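Local coordinates for protein DNA replication factor Cdt1 (Mus musculus, PDB 3A4C) that helps license DNA replication by promoting loading of the MCM complex at origins, and contributes here its C-terminal winged-helix domain, at residues V88-A91 with G92-R96. Numbering follows the deposited sequence.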
loop_
_atom_site.group_PDB
_atom_site.type_symbol
_atom_site.label_atom_id
_atom_site.label_comp_id
_atom_site.label_asym_id
_atom_site.label_seq_id
_atom_site.Cartn_x
_atom_site.Cartn_y
_atom_site.Cartn_z
ATOM N N VAL A 88 3.344 14.120 -4.145
ATOM C CA VAL A 88 1.895 14.042 -4.003
ATOM C C VAL A 88 1.486 13.977 -2.532
ATOM O O VAL A 88 2.130 13.296 -1.733
ATOM C CB VAL A 88 1.309 12.845 -4.777
ATOM C CG1 VAL A 88 1.463 13.059 -6.276
ATOM C CG2 VAL A 88 1.983 11.563 -4.355
ATOM N N ASP A 89 0.417 14.693 -2.186
ATOM C CA ASP A 89 -0.072 14.776 -0.805
ATOM C C ASP A 89 -0.926 13.563 -0.435
ATOM O O ASP A 89 -1.694 13.070 -1.256
ATOM C CB ASP A 89 -0.894 16.058 -0.619
ATOM C CG ASP A 89 -1.191 16.364 0.844
ATOM O OD1 ASP A 89 -1.952 17.323 1.108
ATOM O OD2 ASP A 89 -0.668 15.653 1.732
ATOM N N LEU A 90 -0.793 13.089 0.802
ATOM C CA LEU A 90 -1.594 11.957 1.268
ATOM C C LEU A 90 -3.069 12.339 1.292
ATOM O O LEU A 90 -3.945 11.478 1.344
ATOM C CB LEU A 90 -1.129 11.476 2.652
ATOM C CG LEU A 90 -1.671 10.149 3.213
ATOM C CD1 LEU A 90 -1.353 8.948 2.316
ATOM C CD2 LEU A 90 -1.121 9.917 4.602
ATOM N N ALA A 91 -3.344 13.639 1.240
ATOM C CA ALA A 91 -4.722 14.111 1.211
ATOM C C ALA A 91 -5.316 13.889 -0.171
ATOM O O ALA A 91 -6.424 13.373 -0.307
ATOM C CB ALA A 91 -4.790 15.576 1.588
ATOM N N GLY A 92 -4.576 14.293 -1.198
ATOM C CA GLY A 92 -5.008 14.088 -2.569
ATOM C C GLY A 92 -5.111 12.611 -2.909
ATOM O O GLY A 92 -6.090 12.173 -3.527
ATOM N N LEU A 93 -4.096 11.847 -2.509
ATOM C CA LEU A 93 -4.070 10.400 -2.720
ATOM C C LEU A 93 -5.260 9.737 -2.077
ATOM O O LEU A 93 -5.855 8.822 -2.637
ATOM C CB LEU A 93 -2.835 9.785 -2.076
ATOM C CG LEU A 93 -1.488 9.825 -2.769
ATOM C CD1 LEU A 93 -1.273 11.152 -3.455
ATOM C CD2 LEU A 93 -0.418 9.579 -1.716
ATOM N N THR A 94 -5.568 10.178 -0.864
ATOM C CA THR A 94 -6.624 9.574 -0.078
ATOM C C THR A 94 -7.975 9.786 -0.733
ATOM O O THR A 94 -8.821 8.892 -0.726
ATOM C CB THR A 94 -6.646 10.129 1.356
ATOM O OG1 THR A 94 -5.517 9.613 2.079
ATOM C CG2 THR A 94 -7.910 9.703 2.065
ATOM N N ALA A 95 -8.179 10.965 -1.311
ATOM C CA ALA A 95 -9.425 11.224 -2.028
ATOM C C ALA A 95 -9.485 10.374 -3.298
ATOM O O ALA A 95 -10.520 9.796 -3.624
ATOM C CB ALA A 95 -9.552 12.700 -2.364
ATOM N N ARG A 96 -8.373 10.300 -4.019
ATOM C CA ARG A 96 -8.320 9.478 -5.225
ATOM C C ARG A 96 -8.555 8.005 -4.914
ATOM O O ARG A 96 -9.279 7.320 -5.633
ATOM C CB ARG A 96 -6.993 9.661 -5.970
ATOM C CG ARG A 96 -6.914 10.978 -6.720
ATOM C CD ARG A 96 -5.803 10.986 -7.754
ATOM N NE ARG A 96 -4.477 10.891 -7.156
ATOM C CZ ARG A 96 -3.879 11.883 -6.506
ATOM N NH1 ARG A 96 -4.493 13.050 -6.350
ATOM N NH2 ARG A 96 -2.662 11.706 -6.005
HETATM O O HOH W 1 -1.545 14.354 -4.484
#
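L93 folds back on V88 at the N-terminus of helix 90-104, the last helix of this winged-helix domain, following strand 79-84. It is a worked example of a hydrophobic staple: V88 precedes the N-cap D89 and L93 lies in the first turn. CD1 of L93 sits against V88 CB and CG2, both at 3.4 Å, tighter than usual van der Waals contact, and the two side chains cross at about a right angle. With CG turned away from its own carbonyl carbon (chi1 -81°), L93 reaches back over the turn; W70 touches both residues. L93 N also donates to D89 O, 3.0 Å away, in an almost straight bond, while D89 OD2 weakly accepts from A91 N at 3.4 Å. A91 O in turn accepts from A95 N at 3.1 Å, carrying the i to i+4 pattern on. L90 packs its CD1 4.2 Å from L93 CD2, and its side chain also touches R20 and R23 of helix 3-27. L90 O accepts from T94 N, above the carbonyl plane, and probably shares itself with T94 OG1, though their 2.5 Å separation is doubtfully short. Together these contacts are consistent with a helix start marked by a weak Asp cap and a hydrophobic staple.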